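Local coordinates for ferric vibriobactin ABC transporter, periplasmic ferric vibriobactin-binding protein (Vibrio cholerae, PDB 3R5T) that binds ferric vibriobactin in the periplasm and probably delivers it to an ABC transporter for iron uptake, at residues Ala187-Leu190 with Gln191-Gly194; Ala48-Thr51 with Gln52-Phe56; Phe9-Ala12 with Asp13-Thr17; Gln239-Ala242 with Phe243-Pro247. All coordinates share one frame; numbering follows the deposited sequence. Where two conformers were deposited one is given.

In the fold
The four local contacts are spread over a bilobal periplasmic binding protein whose ligand, ferric vibriobactin, is held between lobes joined by a long helix. Contact 2 is the one in the pocket: its turn touches the siderophore directly, with the T51 side chain about 8 Å from the iron. Contact 3, a hairpin on the same lobe, lies 26 Å from contact 2, centre to centre. Contacts 1 and 4 each end a helix of the other lobe, their centres 24 Å apart; the nearest side chain of each, A187 and F243, stays about 12 Å from the siderophore. Contacts 3 and 4 are the most widely separated pair, 43 Å between centres, on opposite sides of the chain's centre.

Contact 1: residues Ala187-Leu190 with Gln191-Gly194; sequences AQLL and QSVG
S192 turns its hydroxyl back onto the helix and donates it to the carbonyl of L189, with OG 2.6 Å from O. A chi1 of 76° makes this possible, placing OG between the backbone N and the carbonyl carbon. S192 N bonds Q188 O at 3.0 Å and only weakly reaches L189 O. Q191 N makes the helical bond to A187 O (2.9 Å), and in the conformer described the extended Q191 side chain runs back past A187, CG 3.1 Å from that O and NE2 3.6 Å from A187 CB. The amide planes of Q188 and Q191 are 22° apart, and the two share a water, which donates to Q188 OE1 at 2.9 Å and more weakly to Q191 OE1. Q188 NE2 is bonded to Q183 O and Q191 NE2, weakly, to A182 O. A Schellman motif ends the helix: G194, at positive phi, sends its N to Q191 O (2.9 Å), and V195 N reaches L190 O. Helix 185-192 packs L189 against A275, I278 and I279 of helix 272-286 and F147 of helix 137-155, while V193 touches L282 of helix 272-286 and T151 and V154 of helix 137-155.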
# COMPACT_ATOMS: atom_id res chain seq x y z
N ALA A 187 1.90 -8.79 0.67
CA ALA A 187 2.55 -10.09 0.66
C ALA A 187 4.06 -9.94 0.63
O ALA A 187 4.76 -10.60 1.39
CB ALA A 187 2.10 -10.90 -0.54
N GLN A 188 4.56 -9.03 -0.21
CA GLN A 188 6.01 -8.90 -0.37
C GLN A 188 6.66 -8.33 0.90
O GLN A 188 7.76 -8.72 1.26
CB GLN A 188 6.35 -8.09 -1.62
CG GLN A 188 5.83 -8.76 -2.91
CD GLN A 188 6.48 -8.24 -4.19
OE1 GLN A 188 7.67 -8.48 -4.42
NE2 GLN A 188 5.69 -7.56 -5.03
N LEU A 189 5.96 -7.42 1.58
CA LEU A 189 6.46 -6.90 2.85
C LEU A 189 6.64 -8.03 3.87
O LEU A 189 7.70 -8.18 4.49
CB LEU A 189 5.52 -5.83 3.41
CG LEU A 189 5.88 -5.33 4.82
CD1 LEU A 189 7.20 -4.58 4.86
CD2 LEU A 189 4.79 -4.44 5.34
N LEU A 190 5.62 -8.86 4.02
CA LEU A 190 5.74 -9.96 4.98
C LEU A 190 6.80 -10.98 4.57
O LEU A 190 7.55 -11.49 5.42
CB LEU A 190 4.37 -10.63 5.21
CG LEU A 190 3.60 -10.14 6.44
CD1 LEU A 190 3.59 -8.63 6.58
CD2 LEU A 190 2.19 -10.71 6.47
N GLN A 191 6.87 -11.29 3.28
CA GLN A 191 7.89 -12.20 2.75
C GLN A 191 9.29 -11.72 3.14
O GLN A 191 10.18 -12.54 3.44
CB GLN A 191 7.81 -12.28 1.23
CG GLN A 191 6.58 -12.94 0.65
CD GLN A 191 6.47 -12.69 -0.84
OE1 GLN A 191 7.48 -12.61 -1.55
NE2 GLN A 191 5.23 -12.55 -1.34
N SER A 192 9.49 -10.40 3.11
CA SER A 192 10.81 -9.82 3.36
C SER A 192 11.33 -10.04 4.77
O SER A 192 12.54 -10.00 4.99
CB SER A 192 10.86 -8.33 3.00
OG SER A 192 10.21 -7.53 3.97
N VAL A 193 10.43 -10.28 5.72
CA VAL A 193 10.86 -10.63 7.07
C VAL A 193 10.68 -12.12 7.39
O VAL A 193 10.64 -12.50 8.56
CB VAL A 193 10.18 -9.76 8.13
CG1 VAL A 193 10.61 -8.30 7.96
CG2 VAL A 193 8.66 -9.89 8.06
N GLY A 194 10.55 -12.93 6.34
CA GLY A 194 10.60 -14.37 6.48
C GLY A 194 9.28 -15.12 6.50
O GLY A 194 9.26 -16.34 6.70
O HOH W 1 9.50 -10.08 -2.86

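Contact 2: residues Ala48-Thr51 with Gln52-Phe56; sequences AATT and QSTFF. With VBN ((4S,5R)-N-{3-[(2,3-dihydroxybenzoyl)amino]propyl}-2-(2,3-dihydroxyphenyl)-N-[3-({[(4S,5R)-2-(2,3-dihydroxyphenyl)-5-met hyl-4,5-dihydro-1,3-oxazol-4-yl]carbonyl}amino)propyl]-5-methyl-4,5-dihydro-1,3-oxazole-4-carboxamide), chain B.
The F56 ring meets T50 obliquely, CE1 lying 3.8 Å from the T50 methyl CG2, while a siderophore ring carbon, CAT, sits at its edge, 4.0 Å from CZ. The F55 ring has A48 O at its edge, near the ring plane, 3.9 Å from CE1. Both rings follow a type I beta turn, T50 to S53, that succeeds strand 44-49 and contributes T50, T51 and Q52 to the ferric vibriobactin pocket; S53 N closes it by a hydrogen bond to T50 O. Beyond the turn, T50 N makes a nearly straight bond to T54 O, 2.9 Å long and in the carbonyl plane. The T50 hydroxyl is placed between the backbone N and the carbonyl carbon (chi1 64°), facing the loop. There OG1 shares a 2.8 Å hydrogen bond with T54 OG1, which either may donate, and accepts a weak one from Q52 N. These bonds tie together both ends of the loop that presents Q52. A water joins T51 O to S53 OG, and K70 NZ bonds S53 O. The F55 ring also meets that of W59, whereas F56 packs on V31, T32 and F268. The Q52 side chain bends at chi2 (86°) and runs alongside T51 in the same direction, which brings its amide NE2 to siderophore oxygen OAD for a 2.9 Å hydrogen bond, 164° at the hydrogen.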
# COMPACT_ATOMS: atom_id res chain seq x y z
N ALA A 48 -5.28 14.45 -3.34
CA ALA A 48 -6.63 13.96 -3.16
C ALA A 48 -6.70 12.98 -1.98
O ALA A 48 -5.67 12.53 -1.46
CB ALA A 48 -7.16 13.31 -4.46
N ALA A 49 -7.92 12.66 -1.56
CA ALA A 49 -8.13 11.89 -0.34
C ALA A 49 -8.90 10.59 -0.61
O ALA A 49 -9.26 10.28 -1.75
CB ALA A 49 -8.89 12.75 0.70
N THR A 50 -9.15 9.83 0.44
CA THR A 50 -10.07 8.68 0.32
C THR A 50 -11.48 9.14 -0.06
O THR A 50 -11.75 10.33 -0.10
CB THR A 50 -10.17 7.92 1.63
OG1 THR A 50 -10.76 8.79 2.61
CG2 THR A 50 -8.79 7.47 2.10
N THR A 51 -12.39 8.20 -0.34
CA THR A 51 -13.78 8.56 -0.66
C THR A 51 -14.42 9.27 0.53
O THR A 51 -15.37 10.06 0.37
CB THR A 51 -14.64 7.34 -1.06
OG1 THR A 51 -14.72 6.44 0.05
CG2 THR A 51 -14.04 6.61 -2.24
N GLN A 52 -13.90 8.99 1.73
CA GLN A 52 -14.36 9.61 2.97
C GLN A 52 -13.64 10.91 3.34
O GLN A 52 -13.74 11.40 4.47
CB GLN A 52 -14.25 8.60 4.13
CG GLN A 52 -15.01 7.29 3.89
CD GLN A 52 -14.19 6.26 3.12
OE1 GLN A 52 -12.95 6.35 3.05
NE2 GLN A 52 -14.88 5.28 2.54
N SER A 53 -12.91 11.47 2.39
CA SER A 53 -12.23 12.75 2.59
C SER A 53 -11.14 12.72 3.66
O SER A 53 -10.91 13.72 4.33
CB SER A 53 -13.26 13.85 2.89
OG SER A 53 -14.12 14.00 1.78
N THR A 54 -10.42 11.61 3.76
CA THR A 54 -9.34 11.52 4.73
C THR A 54 -8.01 11.20 4.05
O THR A 54 -7.97 10.64 2.95
CB THR A 54 -9.60 10.44 5.78
OG1 THR A 54 -9.73 9.15 5.15
CG2 THR A 54 -10.89 10.76 6.56
N PHE A 55 -6.94 11.60 4.73
CA PHE A 55 -5.59 11.12 4.45
C PHE A 55 -5.36 9.84 5.26
O PHE A 55 -5.89 9.68 6.35
CB PHE A 55 -4.55 12.15 4.89
CG PHE A 55 -4.37 13.33 3.95
CD1 PHE A 55 -4.78 13.28 2.62
CD2 PHE A 55 -3.72 14.47 4.39
CE1 PHE A 55 -4.56 14.37 1.78
CE2 PHE A 55 -3.50 15.55 3.56
CZ PHE A 55 -3.92 15.50 2.25
N PHE A 56 -4.52 8.93 4.77
CA PHE A 56 -4.21 7.73 5.56
C PHE A 56 -3.50 8.10 6.84
O PHE A 56 -2.57 8.93 6.83
CB PHE A 56 -3.38 6.70 4.77
CG PHE A 56 -4.14 6.03 3.65
CD1 PHE A 56 -5.41 5.51 3.86
CD2 PHE A 56 -3.58 5.93 2.39
CE1 PHE A 56 -6.09 4.88 2.82
CE2 PHE A 56 -4.25 5.29 1.35
CZ PHE A 56 -5.52 4.79 1.57
C VBN B . -14.05 -1.08 -1.63
N VBN B . -12.40 0.10 -3.14
O VBN B . -14.10 -2.04 -2.32
CA VBN B . -13.41 0.22 -2.11
CB VBN B . -14.42 1.22 -2.79
CAB VBN B . -9.69 3.55 4.18
OAC VBN B . -11.78 -5.43 0.91
OAD VBN B . -13.38 3.06 1.50
OAF VBN B . -8.59 -1.59 -2.46
OAG VBN B . -9.47 -1.76 -7.07
OAH VBN B . -9.28 1.12 -3.64
OAI VBN B . -11.02 -2.05 -1.47
OAJ VBN B . -10.60 -1.17 -4.66
OAK VBN B . -10.40 1.00 -1.17
CAL VBN B . -7.97 -4.84 -0.72
CAM VBN B . -12.47 0.21 -8.07
CAN VBN B . -7.99 4.25 -2.09
CAO VBN B . -7.72 -3.67 -1.50
CAP VBN B . -11.26 -0.54 -8.16
CAQ VBN B . -8.18 3.21 -3.06
CAR VBN B . -9.28 -5.11 -0.18
CAS VBN B . -13.05 0.47 -6.81
CAT VBN B . -8.64 4.19 -0.84
CAU VBN B . -15.01 -3.31 0.75
CAV VBN B . -15.32 -0.03 1.89
CAW VBN B . -14.17 -4.31 -0.07
CAX VBN B . -15.08 1.17 2.84
CAY VBN B . -15.65 -2.18 -0.05
CAZ VBN B . -14.79 0.17 0.46
NBB VBN B . -12.82 -3.88 -0.44
NBC VBN B . -13.65 1.35 3.09
NBD VBN B . -10.64 1.83 1.30
OBF VBN B . -9.92 4.02 1.71
CBG VBN B . -11.67 -4.56 0.12
CBH VBN B . -12.88 2.34 2.31
CBJ VBN B . -13.13 0.13 -4.38
CBK VBN B . -8.79 -2.75 -1.74
CBL VBN B . -10.64 -1.03 -7.00
CBM VBN B . -9.02 2.14 -2.74
CBN VBN B . -10.03 -3.00 -1.24
CBO VBN B . -11.20 -0.77 -5.82
CBP VBN B . -9.65 2.09 -1.53
CBQ VBN B . -10.28 -4.23 -0.42
CBR VBN B . -12.43 0.03 -5.71
CBS VBN B . -9.44 3.15 -0.53
CBU VBN B . -10.61 3.60 2.97
CBW VBN B . -10.25 3.08 0.74
CBX VBN B . -11.37 2.27 2.50
NBY VBN B . -14.79 -1.04 -0.37
OG1 VBN B . -14.29 0.93 -4.25
CG2 VBN B . -14.40 2.67 -2.34
O HOH W 2 -16.22 12.40 1.57

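Contact 3: residues Phe9-Ala12 with Asp13-Thr17; sequences FQNA and DGSIT. With EDO (1,2-ethanediol), chain E.
N11 reaches across the hairpin with its amide nitrogen, which donates to two hydroxyls: ND2 lies 2.9 Å from T17 OG1, in the amide plane, and 3.0 Å from S15 OG, tilted from that plane. The S15 hydroxyl donates in turn to D13 OD1 over a short 2.5 Å on the syn lone pair. D13 OD1 also accepts from S15 N, approached from above the carboxylate plane, which makes an Asx turn. With chi1 at 63°, the D13 carboxylate folds back toward N11, bringing OD1 to 3.3 Å from N11 CB. A type I beta turn from N11 to G14 reverses the chain, closed by G14 N to N11 O, and N11 N to S15 O continues the pairing. F9 and T17 form a hydrogen-bonded antiparallel pair, with F9 N 2.8 Å from T17 O and T17 N returning to F9 O. The face carrying Q10 and I16 is looser within the chain, though a crystal neighbour touches it: the two side chains come no closer than 4.3 Å, from Q10 CG to I16 CG2. An ethanediol, probably from the crystallisation liquor, accepts from Q10 N beside the F9 ring. The tight face is set against the edge of the parallel sheet: N11 OD1 accepts from L115 N and T17 OG1 bonds T113 O on strand 113-116, while F9 packs on I114 and V116 and on Q129 and A133 of helix 123-134.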
# COMPACT_ATOMS: atom_id res chain seq x y z
N PHE A 9 8.91 9.54 -19.14
CA PHE A 9 8.42 8.60 -18.15
C PHE A 9 7.47 7.62 -18.84
O PHE A 9 6.55 8.05 -19.56
CB PHE A 9 7.68 9.35 -17.04
CG PHE A 9 7.17 8.46 -15.94
CD1 PHE A 9 7.99 8.13 -14.87
CD2 PHE A 9 5.88 7.94 -15.99
CE1 PHE A 9 7.52 7.30 -13.85
CE2 PHE A 9 5.41 7.11 -14.99
CZ PHE A 9 6.24 6.78 -13.91
N GLN A 10 7.67 6.33 -18.60
CA GLN A 10 6.79 5.30 -19.13
C GLN A 10 5.62 5.04 -18.20
O GLN A 10 5.79 4.57 -17.07
CB GLN A 10 7.57 4.01 -19.41
CG GLN A 10 8.61 4.16 -20.53
CD GLN A 10 9.44 2.91 -20.73
OE1 GLN A 10 9.83 2.25 -19.77
NE2 GLN A 10 9.71 2.58 -21.99
N ASN A 11 4.42 5.37 -18.68
CA ASN A 11 3.18 5.21 -17.91
C ASN A 11 2.67 3.78 -17.93
O ASN A 11 3.01 3.00 -18.83
CB ASN A 11 2.10 6.15 -18.47
CG ASN A 11 2.47 7.61 -18.32
OD1 ASN A 11 2.85 8.05 -17.23
ND2 ASN A 11 2.39 8.35 -19.41
N ALA A 12 1.86 3.42 -16.94
CA ALA A 12 1.38 2.05 -16.80
C ALA A 12 0.48 1.59 -17.95
O ALA A 12 0.24 0.40 -18.09
CB ALA A 12 0.68 1.84 -15.46
N ASP A 13 -0.03 2.53 -18.74
CA ASP A 13 -0.91 2.18 -19.86
C ASP A 13 -0.17 2.09 -21.19
O ASP A 13 -0.78 2.00 -22.27
CB ASP A 13 -2.08 3.18 -19.98
CG ASP A 13 -1.61 4.58 -20.28
OD1 ASP A 13 -0.39 4.82 -20.24
OD2 ASP A 13 -2.47 5.45 -20.55
N GLY A 14 1.16 2.13 -21.12
CA GLY A 14 1.99 2.05 -22.30
C GLY A 14 2.29 3.40 -22.93
O GLY A 14 3.18 3.51 -23.78
N SER A 15 1.57 4.43 -22.52
CA SER A 15 1.85 5.78 -23.00
C SER A 15 3.12 6.32 -22.36
O SER A 15 3.65 5.73 -21.42
CB SER A 15 0.68 6.73 -22.72
OG SER A 15 0.50 6.92 -21.32
N ILE A 16 3.60 7.44 -22.88
CA ILE A 16 4.73 8.14 -22.28
C ILE A 16 4.38 9.59 -21.96
O ILE A 16 3.49 10.18 -22.57
CB ILE A 16 6.00 8.09 -23.17
CG1 ILE A 16 5.75 8.76 -24.53
CG2 ILE A 16 6.46 6.65 -23.34
CD1 ILE A 16 7.02 8.93 -25.38
N THR A 17 5.09 10.15 -21.00
CA THR A 17 4.95 11.55 -20.64
C THR A 17 6.32 12.18 -20.59
O THR A 17 7.20 11.68 -19.91
CB THR A 17 4.26 11.74 -19.26
OG1 THR A 17 2.94 11.22 -19.33
CG2 THR A 17 4.23 13.20 -18.85
C1 EDO E . 11.33 6.56 -15.82
O1 EDO E . 11.42 7.90 -16.33
C2 EDO E . 10.08 5.86 -16.37
O2 EDO E . 10.24 5.53 -17.75

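Contact 4: residues Gln239-Ala242 with Phe243-Pro247; sequences QAQA and FLHDP
The C-terminal end of helix 237-244 is finished by H245, the first residue to leave helical geometry, whose ring turns back to bond Q241. Two donors of H245 grip one acceptor: ND1 and the backbone N each lie 3.0 Å from Q241 O and approach it from opposite faces of the carbonyl plane. The ring stands beside the backbone N (chi1 -70°); this brings its ND1 edge to Q241 O, and the resulting bond restrains its rotation. The Q241 side chain, bent at chi2, runs alongside H245 and L244. Its OE1 lies 3.6 Å from H245 CE1, with amide and ring planes 62° apart, and L244 CD1 is 3.4 Å from both OE1 and NE2 of Q241. That NE2 is itself bonded to D237 O. L244 N makes the helical bond to A240 O. F243 faces inward to L232 of strand 229-233 and V260 of strand 260-264, meeting Y170 edge-to-face, and D246 OD2 bonds the hydroxyls of Y219 and Y170. On the helix flank a water bridges the helical pair Q239 O and F243 N, donating to the former at 2.8 Å and accepting from the latter at 2.9 Å.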
# COMPACT_ATOMS: atom_id res chain seq x y z
N GLN A 239 -9.82 -6.31 17.00
CA GLN A 239 -10.75 -6.30 15.89
C GLN A 239 -10.78 -7.63 15.15
O GLN A 239 -11.83 -8.08 14.68
CB GLN A 239 -10.41 -5.15 14.95
CG GLN A 239 -10.88 -3.79 15.48
CD GLN A 239 -10.34 -2.64 14.69
OE1 GLN A 239 -9.32 -2.76 14.00
NE2 GLN A 239 -11.01 -1.49 14.79
N ALA A 240 -9.61 -8.28 15.07
CA ALA A 240 -9.50 -9.58 14.43
C ALA A 240 -10.30 -10.67 15.14
O ALA A 240 -10.54 -11.74 14.58
CB ALA A 240 -8.04 -9.99 14.36
N GLN A 241 -10.70 -10.41 16.38
CA GLN A 241 -11.50 -11.38 17.13
C GLN A 241 -12.77 -11.77 16.39
O GLN A 241 -13.26 -12.89 16.53
CB GLN A 241 -11.84 -10.86 18.53
CG GLN A 241 -10.64 -10.68 19.43
CD GLN A 241 -9.75 -11.91 19.47
OE1 GLN A 241 -10.22 -13.02 19.75
NE2 GLN A 241 -8.47 -11.73 19.18
N ALA A 242 -13.30 -10.86 15.58
CA ALA A 242 -14.53 -11.14 14.86
C ALA A 242 -14.31 -12.27 13.84
O ALA A 242 -15.17 -13.14 13.67
CB ALA A 242 -15.06 -9.89 14.18
N PHE A 243 -13.16 -12.23 13.17
CA PHE A 243 -12.75 -13.30 12.26
C PHE A 243 -12.64 -14.62 13.01
O PHE A 243 -13.21 -15.63 12.60
CB PHE A 243 -11.41 -12.94 11.60
CG PHE A 243 -10.97 -13.90 10.54
CD1 PHE A 243 -10.11 -14.96 10.84
CD2 PHE A 243 -11.37 -13.72 9.22
CE1 PHE A 243 -9.69 -15.82 9.85
CE2 PHE A 243 -10.94 -14.58 8.23
CZ PHE A 243 -10.09 -15.64 8.54
N LEU A 244 -11.90 -14.61 14.11
CA LEU A 244 -11.67 -15.80 14.93
C LEU A 244 -12.96 -16.46 15.39
O LEU A 244 -13.03 -17.69 15.51
CB LEU A 244 -10.86 -15.42 16.16
CG LEU A 244 -9.35 -15.45 16.09
CD1 LEU A 244 -8.78 -14.34 16.96
CD2 LEU A 244 -8.81 -16.84 16.49
N HIS A 245 -13.98 -15.66 15.65
CA HIS A 245 -15.23 -16.18 16.20
C HIS A 245 -16.33 -16.35 15.16
O HIS A 245 -17.46 -16.69 15.50
CB HIS A 245 -15.73 -15.30 17.36
CG HIS A 245 -14.88 -15.42 18.59
ND1 HIS A 245 -13.90 -14.52 18.91
CD2 HIS A 245 -14.87 -16.36 19.57
CE1 HIS A 245 -13.31 -14.88 20.03
NE2 HIS A 245 -13.88 -15.99 20.46
N ASP A 246 -16.00 -16.14 13.89
CA ASP A 246 -16.97 -16.37 12.82
C ASP A 246 -17.23 -17.87 12.76
O ASP A 246 -16.33 -18.63 12.41
CB ASP A 246 -16.40 -15.87 11.50
CG ASP A 246 -17.34 -16.08 10.33
OD1 ASP A 246 -18.26 -16.92 10.43
OD2 ASP A 246 -17.15 -15.41 9.29
N PRO A 247 -18.45 -18.31 13.10
CA PRO A 247 -18.72 -19.75 13.23
C PRO A 247 -18.46 -20.52 11.94
O PRO A 247 -18.07 -21.68 12.00
CB PRO A 247 -20.22 -19.81 13.57
CG PRO A 247 -20.55 -18.47 14.06
CD PRO A 247 -19.66 -17.50 13.34
O HOH W 3 -12.54 -9.54 12.44